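Predicted protein (Acinetobacter sp. RUH2624, PDB 4MEA) probably hydrolyses epoxides as a secreted alpha/beta hydrolase of the Cif family, regarded as a virulence factor. Local coordinates at residues Gly126-Asn137 and Tyr150-Ile161. Sequence-based numbering, arbitrary orientation.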
loop_
_atom_site.group_PDB
_atom_site.type_symbol
_atom_site.label_atom_id
_atom_site.label_comp_id
_atom_site.label_asym_id
_atom_site.label_seq_id
_atom_site.Cartn_x
_atom_site.Cartn_y
_atom_site.Cartn_z
ATOM N N GLY A 126 -34.065 23.494 3.290
ATOM C CA GLY A 126 -34.280 22.057 3.375
ATOM C C GLY A 126 -35.719 21.624 3.569
ATOM O O GLY A 126 -36.623 22.446 3.497
ATOM N N PRO A 127 -35.937 20.322 3.822
ATOM C CA PRO A 127 -34.861 19.331 3.946
ATOM C C PRO A 127 -34.338 18.875 2.584
ATOM O O PRO A 127 -34.870 19.266 1.543
ATOM C CB PRO A 127 -35.550 18.163 4.657
ATOM C CG PRO A 127 -36.958 18.242 4.192
ATOM C CD PRO A 127 -37.265 19.721 4.032
ATOM N N ILE A 128 -33.303 18.045 2.598
ATOM C CA ILE A 128 -32.695 17.573 1.362
ATOM C C ILE A 128 -32.344 16.112 1.517
ATOM O O ILE A 128 -32.387 15.570 2.624
ATOM C CB ILE A 128 -31.380 18.326 1.044
ATOM C CG1 ILE A 128 -30.295 17.945 2.062
ATOM C CG2 ILE A 128 -31.617 19.837 0.994
ATOM C CD1 ILE A 128 -28.924 18.542 1.787
ATOM N N TYR A 129 -32.000 15.476 0.405
ATOM C CA TYR A 129 -31.446 14.129 0.438
ATOM C C TYR A 129 -29.951 14.251 0.152
ATOM O O TYR A 129 -29.537 15.140 -0.594
ATOM C CB TYR A 129 -32.119 13.245 -0.607
ATOM C CG TYR A 129 -33.611 13.073 -0.410
ATOM C CD1 TYR A 129 -34.135 12.734 0.827
ATOM C CD2 TYR A 129 -34.494 13.247 -1.467
ATOM C CE1 TYR A 129 -35.497 12.571 1.006
ATOM C CE2 TYR A 129 -35.857 13.089 -1.298
ATOM C CZ TYR A 129 -36.355 12.749 -0.058
ATOM O OH TYR A 129 -37.713 12.589 0.116
ATOM N N TYR A 130 -29.155 13.362 0.742
ATOM C CA TYR A 130 -27.699 13.439 0.675
ATOM C C TYR A 130 -27.134 12.100 0.188
ATOM O O TYR A 130 -27.431 11.042 0.751
ATOM C CB TYR A 130 -27.139 13.780 2.060
ATOM C CG TYR A 130 -25.701 14.250 2.092
ATOM C CD1 TYR A 130 -25.394 15.609 2.037
ATOM C CD2 TYR A 130 -24.646 13.345 2.222
ATOM C CE1 TYR A 130 -24.079 16.057 2.092
ATOM C CE2 TYR A 130 -23.316 13.787 2.272
ATOM C CZ TYR A 130 -23.043 15.147 2.212
ATOM O OH TYR A 130 -21.735 15.613 2.267
ATOM N N VAL A 131 -26.340 12.155 -0.877
ATOM C CA VAL A 131 -25.837 10.956 -1.541
ATOM C C VAL A 131 -24.324 11.101 -1.675
ATOM O O VAL A 131 -23.835 12.092 -2.229
ATOM C CB VAL A 131 -26.506 10.756 -2.934
ATOM C CG1 VAL A 131 -25.925 9.543 -3.663
ATOM C CG2 VAL A 131 -28.024 10.614 -2.789
ATOM N N SER A 132 -23.586 10.124 -1.153
ATOM C CA SER A 132 -22.130 10.224 -1.065
ATOM C C SER A 132 -21.443 8.964 -1.610
ATOM O O SER A 132 -22.008 7.876 -1.531
ATOM C CB SER A 132 -21.745 10.460 0.400
ATOM O OG SER A 132 -20.354 10.360 0.600
ATOM N N HIS A 133 -20.235 9.117 -2.163
ATOM C CA HIS A 133 -19.475 7.986 -2.713
ATOM C C HIS A 133 -17.985 8.095 -2.387
ATOM O O HIS A 133 -17.425 9.187 -2.421
ATOM C CB HIS A 133 -19.667 7.901 -4.237
ATOM C CG HIS A 133 -18.945 6.753 -4.885
ATOM N ND1 HIS A 133 -17.879 6.932 -5.740
ATOM C CD2 HIS A 133 -19.161 5.415 -4.832
ATOM C CE1 HIS A 133 -17.459 5.756 -6.174
ATOM N NE2 HIS A 133 -18.218 4.819 -5.637
ATOM N N ASP A 134 -17.347 6.961 -2.086
ATOM C CA ASP A 134 -15.896 6.935 -1.875
ATOM C C ASP A 134 -15.503 7.961 -0.801
ATOM O O ASP A 134 -16.108 7.983 0.272
ATOM C CB ASP A 134 -15.164 7.189 -3.199
ATOM C CG ASP A 134 -13.697 6.791 -3.154
ATOM O OD1 ASP A 134 -13.369 5.675 -3.614
ATOM O OD2 ASP A 134 -12.861 7.593 -2.678
ATOM N N LEU A 135 -14.507 8.802 -1.081
ATOM C CA LEU A 135 -14.043 9.792 -0.102
ATOM C C LEU A 135 -15.163 10.727 0.376
ATOM O O LEU A 135 -15.045 11.355 1.425
ATOM C CB LEU A 135 -12.881 10.621 -0.650
ATOM C CG LEU A 135 -11.455 10.077 -0.549
ATOM C CD1 LEU A 135 -10.469 11.148 -1.053
ATOM C CD2 LEU A 135 -11.109 9.643 0.870
ATOM N N GLY A 136 -16.241 10.826 -0.390
ATOM C CA GLY A 136 -17.406 11.552 0.090
ATOM C C GLY A 136 -17.830 10.989 1.439
ATOM O O GLY A 136 -18.299 11.722 2.309
ATOM N N ASN A 137 -17.657 9.677 1.607
ATOM C CA ASN A 137 -18.036 8.989 2.843
ATOM C C ASN A 137 -17.119 9.366 3.998
ATOM O O ASN A 137 -17.505 9.296 5.171
ATOM C CB ASN A 137 -18.005 7.470 2.647
ATOM C CG ASN A 137 -19.027 6.990 1.652
ATOM O OD1 ASN A 137 -19.808 7.780 1.121
ATOM N ND2 ASN A 137 -19.032 5.682 1.387
ATOM N N TYR A 150 -32.558 18.322 8.707
ATOM C CA TYR A 150 -32.203 19.046 7.495
ATOM C C TYR A 150 -31.856 18.014 6.422
ATOM O O TYR A 150 -32.327 18.100 5.287
ATOM C CB TYR A 150 -31.042 20.006 7.723
ATOM C CG TYR A 150 -30.612 20.721 6.458
ATOM C CD1 TYR A 150 -31.280 21.859 6.014
ATOM C CD2 TYR A 150 -29.550 20.250 5.699
ATOM C CE1 TYR A 150 -30.896 22.508 4.851
ATOM C CE2 TYR A 150 -29.158 20.887 4.533
ATOM C CZ TYR A 150 -29.828 22.015 4.116
ATOM O OH TYR A 150 -29.433 22.644 2.954
ATOM N N ILE A 151 -31.029 17.034 6.789
ATOM C CA ILE A 151 -30.859 15.845 5.960
ATOM C C ILE A 151 -31.978 14.869 6.315
ATOM O O ILE A 151 -32.045 14.367 7.442
ATOM C CB ILE A 151 -29.497 15.155 6.189
ATOM C CG1 ILE A 151 -28.349 16.167 6.173
ATOM C CG2 ILE A 151 -29.272 14.058 5.141
ATOM C CD1 ILE A 151 -28.058 16.765 4.802
ATOM N N LYS A 152 -32.859 14.612 5.354
ATOM C CA LYS A 152 -34.016 13.753 5.581
ATOM C C LYS A 152 -33.671 12.275 5.430
ATOM O O LYS A 152 -34.158 11.431 6.186
ATOM C CB LYS A 152 -35.139 14.123 4.609
ATOM C CG LYS A 152 -36.455 13.419 4.879
ATOM C CD LYS A 152 -37.546 13.947 3.966
ATOM C CE LYS A 152 -38.898 13.357 4.319
ATOM N NZ LYS A 152 -39.986 13.976 3.515
ATOM N N LYS A 153 -32.846 11.976 4.428
ATOM C CA LYS A 153 -32.363 10.624 4.158
ATOM C C LYS A 153 -30.946 10.716 3.602
ATOM O O LYS A 153 -30.601 11.693 2.927
ATOM C CB LYS A 153 -33.244 9.920 3.131
ATOM C CG LYS A 153 -34.705 9.804 3.519
ATOM C CD LYS A 153 -35.508 9.123 2.424
ATOM C CE LYS A 153 -36.961 8.949 2.842
ATOM N NZ LYS A 153 -37.735 8.188 1.829
ATOM N N ALA A 154 -30.142 9.690 3.861
ATOM C CA ALA A 154 -28.734 9.694 3.459
ATOM C C ALA A 154 -28.313 8.363 2.852
ATOM O O ALA A 154 -28.694 7.301 3.346
ATOM C CB ALA A 154 -27.843 10.025 4.649
ATOM N N VAL A 155 -27.515 8.436 1.788
ATOM C CA VAL A 155 -26.983 7.250 1.129
ATOM C C VAL A 155 -25.463 7.355 1.091
ATOM O O VAL A 155 -24.927 8.382 0.676
ATOM C CB VAL A 155 -27.483 7.149 -0.329
ATOM C CG1 VAL A 155 -26.955 5.868 -0.982
ATOM C CG2 VAL A 155 -29.001 7.224 -0.387
ATOM N N PHE A 156 -24.783 6.297 1.532
ATOM C CA PHE A 156 -23.331 6.185 1.400
ATOM C C PHE A 156 -23.034 5.055 0.419
ATOM O O PHE A 156 -23.686 4.004 0.456
ATOM C CB PHE A 156 -22.685 5.898 2.762
ATOM C CG PHE A 156 -22.922 6.983 3.787
ATOM C CD1 PHE A 156 -22.029 8.038 3.919
ATOM C CD2 PHE A 156 -24.039 6.947 4.611
ATOM C CE1 PHE A 156 -22.242 9.036 4.864
ATOM C CE2 PHE A 156 -24.262 7.945 5.549
ATOM C CZ PHE A 156 -23.358 8.988 5.674
ATOM N N MET A 157 -22.065 5.267 -0.467
ATOM C CA MET A 157 -21.852 4.331 -1.572
ATOM C C MET A 157 -20.472 3.664 -1.585
ATOM O O MET A 157 -19.435 4.329 -1.575
ATOM C CB MET A 157 -22.177 4.986 -2.918
ATOM C CG MET A 157 -23.660 5.327 -3.083
ATOM S SD MET A 157 -24.091 6.267 -4.560
ATOM C CE MET A 157 -23.652 5.107 -5.867
ATOM N N ASP A 158 -20.505 2.334 -1.594
ATOM C CA ASP A 158 -19.335 1.442 -1.693
ATOM C C ASP A 158 -18.272 1.551 -0.595
ATOM O O ASP A 158 -18.046 0.583 0.124
ATOM C CB ASP A 158 -18.684 1.472 -3.094
ATOM C CG ASP A 158 -18.100 0.113 -3.488
ATOM O OD1 ASP A 158 -18.768 -0.911 -3.237
ATOM O OD2 ASP A 158 -16.968 0.053 -4.012
ATOM N N SER A 159 -17.619 2.710 -0.468
ATOM C CA SER A 159 -16.491 2.847 0.463
ATOM C C SER A 159 -16.905 2.869 1.932
ATOM O O SER A 159 -18.007 3.305 2.275
ATOM C CB SER A 159 -15.669 4.107 0.161
ATOM O OG SER A 159 -15.078 4.032 -1.118
ATOM N N PRO A 160 -16.014 2.400 2.811
ATOM C CA PRO A 160 -16.321 2.461 4.239
ATOM C C PRO A 160 -16.340 3.909 4.716
ATOM O O PRO A 160 -15.648 4.759 4.152
ATOM C CB PRO A 160 -15.148 1.708 4.880
ATOM C CG PRO A 160 -14.034 1.820 3.890
ATOM C CD PRO A 160 -14.702 1.774 2.547
ATOM N N ILE A 161 -17.161 4.178 5.724
ATOM C CA ILE A 161 -17.092 5.417 6.477
ATOM C C ILE A 161 -15.956 5.209 7.473
ATOM O O ILE A 161 -15.871 4.155 8.101
ATOM C CB ILE A 161 -18.418 5.667 7.239
ATOM C CG1 ILE A 161 -19.581 5.820 6.252
ATOM C CG2 ILE A 161 -18.309 6.887 8.152
ATOM C CD1 ILE A 161 -20.965 5.571 6.857
#
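Asn137, near the start of helix 136-146, reaches from CB to its amide across to the loop that follows strand 151-157. Asn137 CB lies 3.9 Å from Pro160 O; with CG beside the backbone N (chi1 -65°), Asn137 OD1 comes to the edge of the Phe156 ring, 3.6 Å from CD1, the amide and ring planes 76° apart. Asn137 ND2 gives a bond to Ser159 O at 2.7 Å; that oxygen lies in the Asn137 amide plane, but ND2 sits above the Ser159 carbonyl plane. Asparagine suits this buried place because its N-H groups reach Ser159 O in the loop and, weakly, Met157 O at the strand end, while its oxygen sits at the ring's edge.

Strands 128-133 and 151-157 run parallel, 10° apart. Ile128 and Tyr130 each use N and O, as in Val155 N to Tyr130 O (2.8 Å), and Ser132 N binds Val155 O. Beta-branched Val131 and Val155 suit the extended chain. At the other end, Ile128 CD1 meets Ile151 CD1 and Tyr150 CE2, both at 3.6 Å, while the extended, mostly aliphatic chain of Lys153 runs beside the Tyr129 ring, its NZ bonded to Leu323 O.

Past the strand ends, Asp134 OD1, at the tight turn expected of the nucleophile elbow, bonds His305 NE2 and Asp158 OD2 bonds His305 ND1, probably the catalytic triad of an alpha/beta-hydrolase epoxide hydrolase. Helix 136-146 connects the two strands as a beta-alpha-beta unit; in the central sheet the pair lies between strands 61-64 and 267-272, with helix 108-123 packed on Ile128, Tyr130 and Tyr150.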